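Local coordinates for protein inositol dehydrogenase (Lactobacillus casei, PDB 4MKX) that probably oxidises scyllo-inositol with NAD as cofactor, as a member of the Gfo/Idh/MocA family of Rossmann-fold dehydrogenases, at residues K134-R148 with R302-F314. Residues are numbered along the deposited sequence; the frame is centred on the assembly and turned at random.
Sequences KFQLGFMRRFDDSYR and RFAQAFLSEEQAF
Arg302 grips the carboxylate of Asp144 end-on, NH1 meeting OD1 at 2.9 Å and NH2 meeting OD2 at 3.2 Å. Both oxygens lie close to the guanidinium plane, yet the nitrogens approach from above the carboxylate plane, the two groups being turned 55° apart. On the opposite face OD2 accepts from Tyr147 N, so Asp144 is both salt-bridge partner and N-cap of helix 145-155. Gln305 reads the backbone beside this cap: NE2 donates to Phe143 O (2.9 Å) and OE1 accepts from Asp145 N (2.9 Å). A chain bent at chi2 (-96°) lays its amide nearly parallel to the Asp145 carboxylate, stacked on it; NE2 also donates to Ser309 OG. A leucine in place of Gln305 would probably leave Phe143 O and Asp145 N without these partners and Ser309 OG without its NE2 donor. Further along, Gln136 NE2 gives Glu310 O only a weak bond, and a water links NE2 to Glu310 OE1. Apolar contacts follow: Glu310 CA makes a CH-pi contact over the centre of the Phe143 ring (3.9 Å to the centroid), whose CE2 touches Ala313 CB at 3.5 Å. Met140 CE makes another over a face of Phe303 (4.1 Å to the centroid), its sulfur standing farther off above the ring as a Met-aromatic contact. The 304-314 axis runs antiparallel (170°) to strand 135-137, its helix covering this strand, outermost within the chain in the parallel Rossmann sheet, and the start of the next helix.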
ATOM      1  N   LYS A 134      -3.187   4.045 -43.442  1.00 17.84           N
ATOM      2  CA  LYS A 134      -2.773   4.033 -42.050  1.00 17.70           C
ATOM      3  C   LYS A 134      -1.863   2.847 -41.777  1.00 16.98           C
ATOM      4  O   LYS A 134      -2.120   1.740 -42.254  1.00 18.23           O
ATOM      5  CB  LYS A 134      -4.010   3.947 -41.150  1.00 16.59           C
ATOM      6  CG  LYS A 134      -4.964   5.119 -41.301  1.00 20.39           C
ATOM      7  CD  LYS A 134      -4.238   6.437 -41.108  1.00 25.05           C
ATOM      8  CE  LYS A 134      -5.128   7.612 -41.468  1.00 31.50           C
ATOM      9  NZ  LYS A 134      -4.340   8.859 -41.682  1.00 35.19           N
ATOM     10  N   PHE A 135      -0.809   3.067 -40.993  1.00 16.97           N
ATOM     11  CA  PHE A 135       0.017   1.960 -40.524  1.00 15.30           C
ATOM     12  C   PHE A 135       0.229   2.137 -39.028  1.00 14.80           C
ATOM     13  O   PHE A 135       0.629   3.212 -38.586  1.00 15.81           O
ATOM     14  CB  PHE A 135       1.375   1.920 -41.236  1.00 18.07           C
ATOM     15  CG  PHE A 135       2.332   0.943 -40.631  1.00 14.37           C
ATOM     16  CD1 PHE A 135       2.212  -0.415 -40.886  1.00 14.04           C
ATOM     17  CD2 PHE A 135       3.334   1.382 -39.778  1.00 16.39           C
ATOM     18  CE1 PHE A 135       3.080  -1.328 -40.298  1.00 16.63           C
ATOM     19  CE2 PHE A 135       4.203   0.485 -39.187  1.00 16.21           C
ATOM     20  CZ  PHE A 135       4.084  -0.872 -39.454  1.00 16.10           C
ATOM     21  N   GLN A 136      -0.054   1.088 -38.257  1.00 11.43           N
ATOM     22  CA  GLN A 136       0.028   1.174 -36.803  1.00 13.37           C
ATOM     23  C   GLN A 136       0.674  -0.075 -36.227  1.00 11.97           C
ATOM     24  O   GLN A 136       0.296  -1.200 -36.574  1.00 12.00           O
ATOM     25  CB  GLN A 136      -1.379   1.374 -36.215  1.00 13.96           C
ATOM     26  CG  GLN A 136      -1.404   1.649 -34.712  1.00 13.45           C
ATOM     27  CD  GLN A 136      -2.784   2.026 -34.220  1.00 15.35           C
ATOM     28  OE1 GLN A 136      -3.568   2.645 -34.942  1.00 16.22           O
ATOM     29  NE2 GLN A 136      -3.099   1.643 -32.989  1.00 12.63           N
ATOM     30  N   LEU A 137       1.645   0.124 -35.329  1.00 10.72           N
ATOM     31  CA  LEU A 137       2.288  -0.981 -34.625  1.00 11.17           C
ATOM     32  C   LEU A 137       1.674  -1.188 -33.248  1.00 10.24           C
ATOM     33  O   LEU A 137       1.332  -0.216 -32.581  1.00 12.81           O
ATOM     34  CB  LEU A 137       3.780  -0.698 -34.465  1.00 12.88           C
ATOM     35  CG  LEU A 137       4.549  -0.971 -35.744  1.00 15.68           C
ATOM     36  CD1 LEU A 137       5.901  -0.268 -35.699  1.00 17.76           C
ATOM     37  CD2 LEU A 137       4.717  -2.470 -35.896  1.00 18.20           C
ATOM     38  N   GLY A 138       1.560  -2.447 -32.824  1.00 10.68           N
ATOM     39  CA  GLY A 138       0.871  -2.775 -31.576  1.00  9.30           C
ATOM     40  C   GLY A 138       1.611  -2.516 -30.268  1.00 11.72           C
ATOM     41  O   GLY A 138       1.687  -3.396 -29.409  1.00 11.63           O
ATOM     42  N   PHE A 139       2.146  -1.314 -30.095  1.00 10.67           N
ATOM     43  CA  PHE A 139       2.733  -0.945 -28.803  1.00 10.19           C
ATOM     44  C   PHE A 139       1.618  -0.521 -27.841  1.00  9.62           C
ATOM     45  O   PHE A 139       1.362   0.673 -27.643  1.00 10.74           O
ATOM     46  CB  PHE A 139       3.774   0.165 -28.991  1.00 12.77           C
ATOM     47  CG  PHE A 139       5.032  -0.301 -29.680  1.00 12.80           C
ATOM     48  CD1 PHE A 139       5.710  -1.414 -29.215  1.00 12.96           C
ATOM     49  CD2 PHE A 139       5.509   0.351 -30.812  1.00 18.76           C
ATOM     50  CE1 PHE A 139       6.866  -1.864 -29.847  1.00 19.37           C
ATOM     51  CE2 PHE A 139       6.663  -0.090 -31.450  1.00 20.22           C
ATOM     52  CZ  PHE A 139       7.340  -1.201 -30.965  1.00 17.54           C
ATOM     53  N   MET A 140       0.944  -1.507 -27.248  1.00  8.39           N
ATOM     54  CA  MET A 140      -0.302  -1.229 -26.544  1.00  9.23           C
ATOM     55  C   MET A 140      -0.124  -0.452 -25.243  1.00  8.57           C
ATOM     56  O   MET A 140      -1.078   0.158 -24.765  1.00  9.22           O
ATOM     57  CB  MET A 140      -1.109  -2.512 -26.301  1.00 10.49           C
ATOM     58  CG  MET A 140      -0.626  -3.401 -25.160  1.00 12.60           C
ATOM     59  SD  MET A 140       0.954  -4.193 -25.512  1.00 15.10           S
ATOM     60  CE  MET A 140       1.137  -5.243 -24.084  1.00 17.78           C
ATOM     61  N   ARG A 141       1.075  -0.437 -24.678  1.00  8.89           N
ATOM     62  CA  ARG A 141       1.261   0.294 -23.425  1.00  7.83           C
ATOM     63  C   ARG A 141       1.015   1.785 -23.618  1.00  9.15           C
ATOM     64  O   ARG A 141       0.603   2.478 -22.695  1.00  8.82           O
ATOM     65  CB  ARG A 141       2.648   0.045 -22.846  1.00  8.19           C
ATOM     66  CG  ARG A 141       2.869  -1.406 -22.473  1.00  9.97           C
ATOM     67  CD  ARG A 141       4.121  -1.530 -21.652  1.00 11.66           C
ATOM     68  NE  ARG A 141       4.537  -2.919 -21.551  1.00  9.41           N
ATOM     69  CZ  ARG A 141       5.680  -3.304 -20.993  1.00 10.50           C
ATOM     70  NH1 ARG A 141       6.498  -2.399 -20.479  1.00 11.88           N
ATOM     71  NH2 ARG A 141       5.999  -4.595 -20.970  1.00 13.75           N
ATOM     72  N   ARG A 142       1.198   2.274 -24.841  1.00 11.93           N
ATOM     73  CA  ARG A 142       0.879   3.667 -25.115  1.00 12.75           C
ATOM     74  C   ARG A 142      -0.606   3.969 -24.963  1.00 12.12           C
ATOM     75  O   ARG A 142      -0.986   5.135 -24.864  1.00 15.58           O
ATOM     76  CB  ARG A 142       1.334   4.067 -26.519  1.00 11.13           C
ATOM     77  CG  ARG A 142       2.836   3.956 -26.720  1.00 12.86           C
ATOM     78  CD  ARG A 142       3.209   4.719 -27.956  1.00 16.98           C
ATOM     79  NE  ARG A 142       4.590   4.510 -28.356  1.00 15.18           N
ATOM     80  CZ  ARG A 142       5.229   5.326 -29.180  1.00 19.77           C
ATOM     81  NH1 ARG A 142       4.591   6.382 -29.660  1.00 21.54           N
ATOM     82  NH2 ARG A 142       6.494   5.096 -29.510  1.00 19.82           N
ATOM     83  N   PHE A 143      -1.445   2.932 -24.943  1.00  9.79           N
ATOM     84  CA  PHE A 143      -2.887   3.127 -24.777  1.00 10.04           C
ATOM     85  C   PHE A 143      -3.411   2.732 -23.412  1.00 10.96           C
ATOM     86  O   PHE A 143      -4.600   2.860 -23.138  1.00 12.31           O
ATOM     87  CB  PHE A 143      -3.643   2.363 -25.865  1.00  9.69           C
ATOM     88  CG  PHE A 143      -3.397   2.910 -27.230  1.00  9.96           C
ATOM     89  CD1 PHE A 143      -2.319   2.471 -27.975  1.00 13.98           C
ATOM     90  CD2 PHE A 143      -4.225   3.893 -27.748  1.00 15.76           C
ATOM     91  CE1 PHE A 143      -2.079   2.987 -29.234  1.00 17.07           C
ATOM     92  CE2 PHE A 143      -3.985   4.414 -29.003  1.00 17.61           C
ATOM     93  CZ  PHE A 143      -2.912   3.959 -29.738  1.00 14.94           C
ATOM     94  N   ASP A 144      -2.518   2.282 -22.544  1.00  8.68           N
ATOM     95  CA  ASP A 144      -2.917   1.847 -21.215  1.00  8.08           C
ATOM     96  C   ASP A 144      -3.194   3.061 -20.336  1.00 10.10           C
ATOM     97  O   ASP A 144      -2.417   4.019 -20.354  1.00 10.82           O
ATOM     98  CB  ASP A 144      -1.779   1.023 -20.599  1.00  7.98           C
ATOM     99  CG  ASP A 144      -2.057   0.633 -19.176  1.00  8.70           C
ATOM    100  OD1 ASP A 144      -2.910  -0.253 -18.943  1.00 11.94           O
ATOM    101  OD2 ASP A 144      -1.420   1.195 -18.266  1.00  9.91           O
ATOM    102  N   ASP A 145      -4.294   3.017 -19.578  1.00 10.33           N
ATOM    103  CA  ASP A 145      -4.707   4.158 -18.774  1.00  8.70           C
ATOM    104  C   ASP A 145      -3.636   4.608 -17.790  1.00 10.22           C
ATOM    105  O   ASP A 145      -3.427   5.803 -17.625  1.00 12.54           O
ATOM    106  CB  ASP A 145      -6.014   3.875 -18.035  1.00 11.13           C
ATOM    107  CG  ASP A 145      -7.233   3.958 -18.939  1.00 20.58           C
ATOM    108  OD1 ASP A 145      -7.158   4.586 -20.023  1.00 19.74           O
ATOM    109  OD2 ASP A 145      -8.281   3.413 -18.536  1.00 24.14           O
ATOM    110  N   SER A 146      -2.945   3.668 -17.145  1.00 10.94           N
ATOM    111  CA  SER A 146      -1.948   4.066 -16.147  1.00  8.82           C
ATOM    112  C   SER A 146      -0.705   4.681 -16.802  1.00  8.03           C
ATOM    113  O   SER A 146      -0.163   5.684 -16.321  1.00  9.16           O
ATOM    114  CB  SER A 146      -1.584   2.901 -15.203  1.00  9.53           C
ATOM    115  OG  SER A 146      -2.719   2.523 -14.438  1.00 10.14           O
ATOM    116  N   TYR A 147      -0.242   4.090 -17.895  1.00  8.62           N
ATOM    117  CA  TYR A 147       0.878   4.657 -18.640  1.00  7.91           C
ATOM    118  C   TYR A 147       0.538   6.043 -19.181  1.00 10.59           C
ATOM    119  O   TYR A 147       1.383   6.940 -19.137  1.00 10.38           O
ATOM    120  CB  TYR A 147       1.325   3.741 -19.792  1.00  8.58           C
ATOM    121  CG  TYR A 147       2.273   2.647 -19.335  1.00  9.26           C
ATOM    122  CD1 TYR A 147       3.633   2.887 -19.203  1.00 10.64           C
ATOM    123  CD2 TYR A 147       1.791   1.390 -18.990  1.00  9.94           C
ATOM    124  CE1 TYR A 147       4.496   1.892 -18.766  1.00 10.74           C
ATOM    125  CE2 TYR A 147       2.641   0.398 -18.540  1.00  8.54           C
ATOM    126  CZ  TYR A 147       3.995   0.648 -18.435  1.00 10.39           C
ATOM    127  OH  TYR A 147       4.853  -0.346 -17.990  1.00 11.15           O
ATOM    128  N   ARG A 148      -0.681   6.212 -19.683  0.84  8.27           N
ATOM    129  CA  ARG A 148      -1.110   7.511 -20.204  0.84 11.30           C
ATOM    130  C   ARG A 148      -1.182   8.564 -19.112  0.84 10.50           C
ATOM    131  O   ARG A 148      -0.812   9.715 -19.337  0.84 12.43           O
ATOM    132  CB  ARG A 148      -2.453   7.411 -20.948  0.84 10.88           C
ATOM    133  CG  ARG A 148      -2.295   6.820 -22.341  0.84 14.23           C
ATOM    134  CD  ARG A 148      -3.578   6.932 -23.191  0.84 17.71           C
ATOM    135  NE  ARG A 148      -4.702   6.206 -22.602  0.84 26.91           N
ATOM    136  CZ  ARG A 148      -5.725   5.689 -23.286  0.84 24.52           C
ATOM    137  NH1 ARG A 148      -5.786   5.795 -24.610  0.84 23.84           N
ATOM    138  NH2 ARG A 148      -6.694   5.052 -22.645  0.84 25.10           N
ATOM    139  N   ARG A 302      -3.860  -8.093 -17.606  1.00 12.08           N
ATOM    140  CA  ARG A 302      -3.277  -6.785 -17.283  1.00  8.53           C
ATOM    141  C   ARG A 302      -3.589  -5.754 -18.363  1.00 11.00           C
ATOM    142  O   ARG A 302      -3.882  -4.595 -18.065  1.00  9.25           O
ATOM    143  CB  ARG A 302      -1.760  -6.913 -17.118  1.00  9.97           C
ATOM    144  CG  ARG A 302      -0.993  -5.577 -17.089  1.00 10.06           C
ATOM    145  CD  ARG A 302      -1.348  -4.730 -15.840  1.00  9.34           C
ATOM    146  NE  ARG A 302      -0.617  -3.459 -15.876  1.00 11.03           N
ATOM    147  CZ  ARG A 302      -1.059  -2.358 -16.490  1.00 12.87           C
ATOM    148  NH1 ARG A 302      -2.242  -2.366 -17.108  1.00 10.74           N
ATOM    149  NH2 ARG A 302      -0.318  -1.247 -16.493  1.00 13.61           N
ATOM    150  N   PHE A 303      -3.520  -6.163 -19.627  1.00  8.84           N
ATOM    151  CA  PHE A 303      -3.614  -5.179 -20.692  1.00  8.95           C
ATOM    152  C   PHE A 303      -4.892  -5.246 -21.495  1.00  8.54           C
ATOM    153  O   PHE A 303      -4.951  -4.735 -22.609  1.00 10.11           O
ATOM    154  CB  PHE A 303      -2.366  -5.228 -21.595  1.00  9.18           C
ATOM    155  CG  PHE A 303      -1.131  -4.676 -20.933  1.00 11.59           C
ATOM    156  CD1 PHE A 303      -1.066  -3.329 -20.591  1.00 10.98           C
ATOM    157  CD2 PHE A 303      -0.048  -5.501 -20.637  1.00 10.40           C
ATOM    158  CE1 PHE A 303       0.063  -2.804 -19.968  1.00 11.34           C
ATOM    159  CE2 PHE A 303       1.079  -4.987 -20.019  1.00 13.66           C
ATOM    160  CZ  PHE A 303       1.137  -3.638 -19.670  1.00 11.92           C
ATOM    161  N   ALA A 304      -5.935  -5.819 -20.900  1.00  9.27           N
ATOM    162  CA  ALA A 304      -7.222  -5.916 -21.587  1.00 11.89           C
ATOM    163  C   ALA A 304      -7.715  -4.583 -22.129  1.00 10.22           C
ATOM    164  O   ALA A 304      -8.143  -4.487 -23.288  1.00 10.31           O
ATOM    165  CB  ALA A 304      -8.261  -6.530 -20.654  1.00 13.53           C
ATOM    166  N   GLN A 305      -7.686  -3.561 -21.280  1.00  9.74           N
ATOM    167  CA  GLN A 305      -8.129  -2.225 -21.661  1.00  9.69           C
ATOM    168  C   GLN A 305      -7.272  -1.632 -22.764  1.00  9.88           C
ATOM    169  O   GLN A 305      -7.798  -1.028 -23.702  1.00  9.88           O
ATOM    170  CB  GLN A 305      -8.122  -1.300 -20.428  1.00  9.64           C
ATOM    171  CG  GLN A 305      -8.381   0.175 -20.756  1.00 12.99           C
ATOM    172  CD  GLN A 305      -7.097   0.979 -20.901  1.00 12.20           C
ATOM    173  OE1 GLN A 305      -6.235   0.967 -20.015  1.00 13.20           O
ATOM    174  NE2 GLN A 305      -6.955   1.666 -22.030  1.00 13.03           N
ATOM    175  N   ALA A 306      -5.961  -1.820 -22.664  1.00  9.04           N
ATOM    176  CA  ALA A 306      -5.041  -1.259 -23.652  1.00  7.85           C
ATOM    177  C   ALA A 306      -5.247  -1.867 -25.033  1.00 10.34           C
ATOM    178  O   ALA A 306      -5.139  -1.172 -26.040  1.00 10.20           O
ATOM    179  CB  ALA A 306      -3.603  -1.453 -23.209  1.00  9.20           C
ATOM    180  N   PHE A 307      -5.520  -3.167 -25.084  1.00 10.65           N
ATOM    181  CA  PHE A 307      -5.791  -3.806 -26.371  1.00  8.51           C
ATOM    182  C   PHE A 307      -7.034  -3.211 -27.030  1.00 10.35           C
ATOM    183  O   PHE A 307      -7.011  -2.880 -28.216  1.00 10.26           O
ATOM    184  CB  PHE A 307      -5.952  -5.325 -26.219  1.00 10.06           C
ATOM    185  CG  PHE A 307      -4.673  -6.040 -25.928  1.00  9.43           C
ATOM    186  CD1 PHE A 307      -3.531  -5.796 -26.694  1.00 10.27           C
ATOM    187  CD2 PHE A 307      -4.590  -6.946 -24.876  1.00 12.59           C
ATOM    188  CE1 PHE A 307      -2.334  -6.461 -26.419  1.00 13.97           C
ATOM    189  CE2 PHE A 307      -3.401  -7.611 -24.599  1.00 14.36           C
ATOM    190  CZ  PHE A 307      -2.268  -7.362 -25.370  1.00 15.11           C
ATOM    191  N   LEU A 308      -8.123  -3.098 -26.272  1.00 10.88           N
ATOM    192  CA  LEU A 308      -9.355  -2.517 -26.796  1.00  8.83           C
ATOM    193  C   LEU A 308      -9.132  -1.085 -27.270  1.00 10.66           C
ATOM    194  O   LEU A 308      -9.591  -0.711 -28.345  1.00 11.43           O
ATOM    195  CB  LEU A 308     -10.464  -2.561 -25.734  1.00  9.44           C
ATOM    196  CG  LEU A 308     -11.130  -3.922 -25.551  1.00 16.36           C
ATOM    197  CD1 LEU A 308     -11.828  -4.015 -24.194  1.00 21.92           C
ATOM    198  CD2 LEU A 308     -12.126  -4.161 -26.686  1.00 15.75           C
ATOM    199  N   SER A 309      -8.412  -0.294 -26.476  1.00 10.31           N
ATOM    200  CA  SER A 309      -8.166   1.089 -26.849  1.00 10.43           C
ATOM    201  C   SER A 309      -7.328   1.223 -28.122  1.00 11.13           C
ATOM    202  O   SER A 309      -7.633   2.061 -28.958  1.00 11.77           O
ATOM    203  CB  SER A 309      -7.519   1.868 -25.701  1.00 11.40           C
ATOM    204  OG  SER A 309      -8.459   2.046 -24.646  1.00 13.20           O
ATOM    205  N   GLU A 310      -6.273   0.421 -28.274  1.00 10.74           N
ATOM    206  CA  GLU A 310      -5.468   0.526 -29.492  1.00  9.95           C
ATOM    207  C   GLU A 310      -6.234   0.050 -30.727  1.00 11.06           C
ATOM    208  O   GLU A 310      -6.029   0.579 -31.808  1.00 11.75           O
ATOM    209  CB  GLU A 310      -4.117  -0.206 -29.387  1.00 10.40           C
ATOM    210  CG  GLU A 310      -4.191  -1.716 -29.554  1.00 12.27           C
ATOM    211  CD  GLU A 310      -2.842  -2.405 -29.450  1.00 11.47           C
ATOM    212  OE1 GLU A 310      -1.790  -1.726 -29.557  1.00 11.86           O
ATOM    213  OE2 GLU A 310      -2.832  -3.641 -29.248  1.00 11.66           O
ATOM    214  N   GLU A 311      -7.093  -0.955 -30.568  1.00 11.23           N
ATOM    215  CA  GLU A 311      -7.900  -1.436 -31.684  1.00  9.67           C
ATOM    216  C   GLU A 311      -8.875  -0.341 -32.104  1.00 13.09           C
ATOM    217  O   GLU A 311      -9.039  -0.069 -33.291  1.00 13.20           O
ATOM    218  CB  GLU A 311      -8.669  -2.701 -31.286  1.00 10.66           C
ATOM    219  CG  GLU A 311      -7.780  -3.919 -31.049  1.00 11.66           C
ATOM    220  CD  GLU A 311      -8.402  -4.896 -30.084  1.00 12.87           C
ATOM    221  OE1 GLU A 311      -9.507  -4.600 -29.592  1.00 13.49           O
ATOM    222  OE2 GLU A 311      -7.789  -5.941 -29.781  1.00 12.16           O
ATOM    223  N   GLN A 312      -9.521   0.291 -31.130  1.00 12.69           N
ATOM    224  CA  GLN A 312     -10.482   1.344 -31.451  1.00 13.33           C
ATOM    225  C   GLN A 312      -9.781   2.538 -32.077  1.00 13.26           C
ATOM    226  O   GLN A 312     -10.312   3.167 -33.000  1.00 15.08           O
ATOM    227  CB  GLN A 312     -11.263   1.777 -30.206  1.00 12.85           C
ATOM    228  CG  GLN A 312     -12.481   2.652 -30.522  1.00 16.93           C
ATOM    229  CD  GLN A 312     -13.563   1.899 -31.293  1.00 17.60           C
ATOM    230  OE1 GLN A 312     -14.238   1.030 -30.740  1.00 18.50           O
ATOM    231  NE2 GLN A 312     -13.732   2.234 -32.574  1.00 16.59           N
ATOM    232  N   ALA A 313      -8.583   2.846 -31.592  1.00 12.76           N
ATOM    233  CA  ALA A 313      -7.828   3.960 -32.147  1.00 13.58           C
ATOM    234  C   ALA A 313      -7.474   3.715 -33.616  1.00 15.61           C
ATOM    235  O   ALA A 313      -7.482   4.643 -34.424  1.00 16.61           O
ATOM    236  CB  ALA A 313      -6.567   4.215 -31.325  1.00 14.41           C
ATOM    237  N   PHE A 314      -7.160   2.470 -33.960  1.00 12.87           N
ATOM    238  CA  PHE A 314      -6.830   2.138 -35.343  1.00 12.05           C
ATOM    239  C   PHE A 314      -8.042   2.348 -36.246  1.00 17.17           C
ATOM    240  O   PHE A 314      -7.944   2.993 -37.295  1.00 16.62           O
ATOM    241  CB  PHE A 314      -6.305   0.706 -35.432  1.00 12.20           C
ATOM    242  CG  PHE A 314      -6.080   0.227 -36.839  1.00 14.13           C
ATOM    243  CD1 PHE A 314      -5.021   0.715 -37.602  1.00 15.72           C
ATOM    244  CD2 PHE A 314      -6.913  -0.733 -37.382  1.00 15.94           C
ATOM    245  CE1 PHE A 314      -4.815   0.262 -38.904  1.00 14.68           C
ATOM    246  CE2 PHE A 314      -6.715  -1.191 -38.679  1.00 14.53           C
ATOM    247  CZ  PHE A 314      -5.656  -0.699 -39.434  1.00 14.94           C
TER
HETATM  248  O   HOH W   1      -1.133   0.397 -31.306  1.00 14.10           O
HETATM  249  O   HOH W   2      -4.697  -2.149 -19.973  1.00 10.26           O
HETATM  250  O   HOH W   3       2.663  -1.607 -15.832  1.00 19.81           O